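Local coordinates for protein SAHS4 (Ramazzottius varieornatus, PDB 5Z4G) that probably acts as a secreted molecular shield during desiccation in a tardigrade, and binds zinc, at residues A[45-49]-A[50-54]; A[66-70]-A[71-75]. All coordinates share one frame; numbering follows the deposited sequence.

Overall arrangement
Both interactions are local turns at the surface of an antiparallel barrel that resembles the fatty acid-binding proteins, and each lies near a zinc ion. Interaction 1 (45-54) joins the two short helices that come after strand 26-30; the side chain of Lys50 is about 6 Å from a zinc ion bound by His85 and His101. Interaction 2 (66-75) rounds the end of a hairpin and itself supplies the four protein ligands of another zinc. The two are far apart, with centres about 32 Å and nearest atoms about 19 Å from each other, on opposite sides of the chain's centre; interaction 1 only adjoins its zinc, whereas interaction 2 binds one directly.

Interaction 1. Residues A[45-49]-A[50-54]; sequences ANIPP and KDQAL
The carboxamide of Gln52 turns NE2 back to the carbonyl oxygen of Ile47, a hydrogen bond with NE2 to O at 2.9 Å; the acceptor sits 22° out of the amide plane. Alongside, the Pro49 ring runs the same way as the Gln52 chain, its CD 4.0 Å from NE2. The Asp51 carboxylate meets the Pro48 ring through OD2, 3.4 Å from Pro48 CG, while OD1 takes a salt bridge from Lys50 NZ at 3.3 Å, on its syn side but tilted from the carboxylate plane. Lys50 NZ has a second acidic partner in Asp102. Ile47 CG2, which the first torsion turns anti to the backbone N and toward the helix, touches both Asp51 CB and Gln52 CG, 3.8 Å from each.

This is the helix-turn-helix of the fatty acid-binding protein fold. Helix 38-44 closes at Asn46 in a Schellman motif, and Pro48 is the N-cap of helix 49-52. Its carbonyl oxygen receives two amides, Asp51 N and, more straightly, Gln52 N (N-H...O 168°). An alanine in place of Gln52 would remove the amide, and the Ile47 carbonyl would probably lose this side-chain donor, leaving the turn less firmly tied to the helix. Ile47 also packs on Phe41 and Gln52 on Val42, both of helix 38-44.

Interaction 2. Residues A[66-70]-A[71-75]; sequences WKEAG and EDHYH. With ZN (zinc ion), chain C.
Trp66 and His75 form an antiparallel hydrogen-bonded pair, His75 N to Trp66 O at 2.8 Å and Trp66 N to His75 O, and beyond it the chain reverses through a type I turn from Glu68 to Glu71. His75 CB sits over the centre of the Trp66 six-membered ring, 3.3 Å from its centroid, a CH-pi contact. On Tyr74, Lys67 lays CD over one ring face at 3.5 Å from the centroid; a bend at chi2 (98°) carries the chain across it, and NZ adds an off-centre cation-pi contact.

The zinc is held in octahedral fashion by Glu68 OE2 (2.3 Å), Glu71 OE2, His73 NE2 (2.1 Å), His75 NE2 and two waters. Glu71 lies opposite His75, and waters stand opposite Glu68 and His73. The shared metal explains why Glu68 OE2 and Glu71 OE2 approach to 2.7 Å. Another water bridges Glu68 N and His73 O inside the loop.

The loop links neighbouring strands 62-66 and 74-79; His73 and His75 touch Ser90 and Trp66 touches Glu88 on strand 86-91, while Tyr74 packs against Trp24 just ahead of strand 26-30.

Interaction 1. Residues A[45-49]-A[50-54]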
loop_
_atom_site.group_PDB
_atom_site.type_symbol
_atom_site.label_atom_id
_atom_site.label_comp_id
_atom_site.label_asym_id
_atom_site.label_seq_id
_atom_site.Cartn_x
_atom_site.Cartn_y
_atom_site.Cartn_z
ATOM N N ALA A 45 4.593 -14.552 -5.826
ATOM C CA ALA A 45 4.606 -14.043 -4.450
ATOM C C ALA A 45 3.808 -14.935 -3.498
ATOM O O ALA A 45 3.711 -14.644 -2.296
ATOM C CB ALA A 45 4.112 -12.600 -4.398
ATOM N N ASN A 46 3.259 -16.024 -4.049
ATOM C CA ASN A 46 2.506 -17.032 -3.303
ATOM C C ASN A 46 1.382 -16.403 -2.486
ATOM O O ASN A 46 1.279 -16.610 -1.273
ATOM C CB ASN A 46 3.442 -17.900 -2.443
ATOM C CG ASN A 46 4.549 -18.546 -3.255
ATOM O OD1 ASN A 46 5.732 -18.291 -3.025
ATOM N ND2 ASN A 46 4.170 -19.377 -4.222
ATOM N N ILE A 47 0.562 -15.608 -3.171
ATOM C CA ILE A 47 -0.589 -14.952 -2.554
ATOM C C ILE A 47 -1.684 -16.002 -2.345
ATOM O O ILE A 47 -2.182 -16.569 -3.323
ATOM C CB ILE A 47 -1.084 -13.739 -3.391
ATOM C CG1 ILE A 47 0.058 -12.720 -3.655
ATOM C CG2 ILE A 47 -2.314 -13.084 -2.762
ATOM C CD1 ILE A 47 0.802 -12.192 -2.436
ATOM N N PRO A 48 -2.043 -16.278 -1.069
ATOM C CA PRO A 48 -3.052 -17.305 -0.764
ATOM C C PRO A 48 -4.445 -16.896 -1.260
ATOM O O PRO A 48 -4.716 -15.695 -1.365
ATOM C CB PRO A 48 -3.022 -17.383 0.767
ATOM C CG PRO A 48 -2.545 -16.042 1.205
ATOM C CD PRO A 48 -1.563 -15.606 0.157
ATOM N N PRO A 49 -5.322 -17.877 -1.577
ATOM C CA PRO A 49 -6.695 -17.570 -2.016
ATOM C C PRO A 49 -7.461 -16.593 -1.117
ATOM O O PRO A 49 -8.215 -15.774 -1.638
ATOM C CB PRO A 49 -7.375 -18.941 -2.019
ATOM C CG PRO A 49 -6.269 -19.879 -2.345
ATOM C CD PRO A 49 -5.051 -19.330 -1.657
ATOM N N LYS A 50 -7.259 -16.664 0.203
ATOM C CA LYS A 50 -7.930 -15.749 1.146
ATOM C C LYS A 50 -7.564 -14.276 0.931
ATOM O O LYS A 50 -8.392 -13.397 1.157
ATOM C CB LYS A 50 -7.707 -16.166 2.610
ATOM C CG LYS A 50 -6.288 -16.006 3.153
ATOM C CD LYS A 50 -6.233 -16.321 4.640
ATOM C CE LYS A 50 -4.940 -15.832 5.272
ATOM N NZ LYS A 50 -4.936 -14.359 5.503
ATOM N N ASP A 51 -6.328 -14.027 0.498
ATOM C CA ASP A 51 -5.850 -12.677 0.188
ATOM C C ASP A 51 -6.208 -12.256 -1.236
ATOM O O ASP A 51 -6.545 -11.089 -1.475
ATOM C CB ASP A 51 -4.338 -12.568 0.428
ATOM C CG ASP A 51 -3.960 -12.627 1.910
ATOM O OD1 ASP A 51 -4.848 -12.523 2.789
ATOM O OD2 ASP A 51 -2.754 -12.770 2.199
ATOM N N GLN A 52 -6.141 -13.213 -2.166
ATOM C CA GLN A 52 -6.551 -13.030 -3.566
ATOM C C GLN A 52 -7.965 -12.465 -3.686
ATOM O O GLN A 52 -8.206 -11.570 -4.495
ATOM C CB GLN A 52 -6.491 -14.359 -4.326
ATOM C CG GLN A 52 -5.108 -14.808 -4.767
ATOM C CD GLN A 52 -5.155 -16.136 -5.501
ATOM O OE1 GLN A 52 -5.814 -16.265 -6.535
ATOM N NE2 GLN A 52 -4.444 -17.130 -4.977
ATOM N N ALA A 53 -8.875 -12.996 -2.866
ATOM C CA ALA A 53 -10.291 -12.613 -2.845
ATOM C C ALA A 53 -10.534 -11.115 -2.629
ATOM O O ALA A 53 -11.525 -10.572 -3.124
ATOM C CB ALA A 53 -11.033 -13.424 -1.791
ATOM N N LEU A 54 -9.632 -10.456 -1.903
ATOM C CA LEU A 54 -9.784 -9.030 -1.596
ATOM C C LEU A 54 -9.479 -8.109 -2.770
ATOM O O LEU A 54 -9.825 -6.927 -2.734
ATOM C CB LEU A 54 -8.960 -8.626 -0.360
ATOM C CG LEU A 54 -9.510 -8.861 1.059
ATOM C CD1 LEU A 54 -11.022 -8.674 1.161
ATOM C CD2 LEU A 54 -9.097 -10.212 1.616
#

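Interaction 2. Residues A[66-70]-A[71-75]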
loop_
_atom_site.group_PDB
_atom_site.type_symbol
_atom_site.label_atom_id
_atom_site.label_comp_id
_atom_site.label_asym_id
_atom_site.label_seq_id
_atom_site.Cartn_x
_atom_site.Cartn_y
_atom_site.Cartn_z
ATOM N N TRP A 66 -2.479 10.614 5.483
ATOM C CA TRP A 66 -2.592 11.998 5.945
ATOM C C TRP A 66 -1.546 12.345 6.989
ATOM O O TRP A 66 -0.937 11.455 7.604
ATOM C CB TRP A 66 -4.021 12.335 6.410
ATOM C CG TRP A 66 -4.469 11.786 7.741
ATOM C CD1 TRP A 66 -4.549 12.474 8.929
ATOM C CD2 TRP A 66 -4.996 10.478 8.003
ATOM N NE1 TRP A 66 -5.048 11.658 9.919
ATOM C CE2 TRP A 66 -5.345 10.434 9.382
ATOM C CE3 TRP A 66 -5.179 9.326 7.221
ATOM C CZ2 TRP A 66 -5.871 9.283 9.990
ATOM C CZ3 TRP A 66 -5.707 8.175 7.829
ATOM C CH2 TRP A 66 -6.050 8.170 9.199
ATOM N N LYS A 67 -1.325 13.645 7.151
ATOM C CA LYS A 67 -0.390 14.178 8.123
ATOM C C LYS A 67 -1.070 15.356 8.794
ATOM O O LYS A 67 -1.520 16.282 8.118
ATOM C CB LYS A 67 0.891 14.628 7.409
ATOM C CG LYS A 67 1.924 15.316 8.293
ATOM C CD LYS A 67 3.013 14.369 8.745
ATOM C CE LYS A 67 4.099 15.113 9.497
ATOM N NZ LYS A 67 5.434 14.467 9.351
ATOM N N GLU A 68 -1.167 15.319 10.116
ATOM C CA GLU A 68 -1.615 16.521 10.829
ATOM C C GLU A 68 -0.438 17.431 11.171
ATOM O O GLU A 68 0.641 16.955 11.537
ATOM C CB GLU A 68 -2.502 16.229 12.045
ATOM C CG GLU A 68 -1.943 15.273 13.079
ATOM C CD GLU A 68 -2.607 13.911 13.056
ATOM O OE1 GLU A 68 -3.694 13.775 12.452
ATOM O OE2 GLU A 68 -2.032 12.972 13.653
ATOM N N ALA A 69 -0.677 18.737 11.041
ATOM C CA ALA A 69 0.355 19.786 11.099
ATOM C C ALA A 69 1.329 19.702 12.281
ATOM O O ALA A 69 2.547 19.851 12.098
ATOM C CB ALA A 69 -0.300 21.164 11.037
ATOM N N GLY A 70 0.797 19.443 13.474
ATOM C CA GLY A 70 1.596 19.428 14.703
ATOM C C GLY A 70 2.138 18.086 15.173
ATOM O O GLY A 70 2.575 17.974 16.323
ATOM N N GLU A 71 2.110 17.072 14.301
ATOM C CA GLU A 71 2.671 15.745 14.626
ATOM C C GLU A 71 3.867 15.396 13.730
ATOM O O GLU A 71 4.025 15.960 12.646
ATOM C CB GLU A 71 1.588 14.648 14.610
ATOM C CG GLU A 71 0.440 14.900 15.587
ATOM C CD GLU A 71 0.087 13.699 16.449
ATOM O OE1 GLU A 71 0.788 13.459 17.457
ATOM O OE2 GLU A 71 -0.902 12.999 16.144
ATOM N N ASP A 72 4.716 14.485 14.207
ATOM C CA ASP A 72 5.940 14.080 13.499
ATOM C C ASP A 72 5.768 12.730 12.790
ATOM O O ASP A 72 6.735 12.138 12.298
ATOM C CB ASP A 72 7.126 14.031 14.477
ATOM C CG ASP A 72 6.974 12.946 15.539
ATOM O OD1 ASP A 72 5.847 12.448 15.747
ATOM O OD2 ASP A 72 7.991 12.587 16.165
ATOM N N HIS A 73 4.530 12.248 12.752
ATOM C CA HIS A 73 4.213 10.978 12.108
ATOM C C HIS A 73 3.124 11.152 11.054
ATOM O O HIS A 73 2.417 12.167 11.045
ATOM C CB HIS A 73 3.796 9.923 13.141
ATOM C CG HIS A 73 2.585 10.294 13.941
ATOM N ND1 HIS A 73 2.667 10.780 15.226
ATOM C CD2 HIS A 73 1.265 10.228 13.645
ATOM C CE1 HIS A 73 1.450 10.998 15.688
ATOM N NE2 HIS A 73 0.580 10.683 14.744
ATOM N N TYR A 74 3.029 10.166 10.164
ATOM C CA TYR A 74 1.973 10.070 9.163
ATOM C C TYR A 74 0.964 9.032 9.590
ATOM O O TYR A 74 1.293 8.128 10.361
ATOM C CB TYR A 74 2.560 9.658 7.797
ATOM C CG TYR A 74 3.410 10.733 7.182
ATOM C CD1 TYR A 74 4.764 10.862 7.511
ATOM C CD2 TYR A 74 2.849 11.664 6.300
ATOM C CE1 TYR A 74 5.531 11.883 6.969
ATOM C CE2 TYR A 74 3.610 12.674 5.742
ATOM C CZ TYR A 74 4.951 12.780 6.077
ATOM O OH TYR A 74 5.723 13.783 5.539
ATOM N N HIS A 75 -0.256 9.153 9.077
ATOM C CA HIS A 75 -1.287 8.142 9.277
ATOM C C HIS A 75 -1.663 7.484 7.963
ATOM O O HIS A 75 -1.638 8.117 6.900
ATOM C CB HIS A 75 -2.536 8.777 9.857
ATOM C CG HIS A 75 -2.441 9.084 11.317
ATOM N ND1 HIS A 75 -2.875 8.207 12.287
ATOM C CD2 HIS A 75 -1.960 10.164 11.973
ATOM C CE1 HIS A 75 -2.658 8.731 13.480
ATOM N NE2 HIS A 75 -2.105 9.921 13.317
HETATM ZN ZN ZN C . -1.507 11.130 14.886
HETATM O O HOH W 1 -0.102 12.970 11.466
HETATM O O HOH W 2 -1.516 9.653 16.388
HETATM O O HOH W 3 -3.734 11.425 15.465
#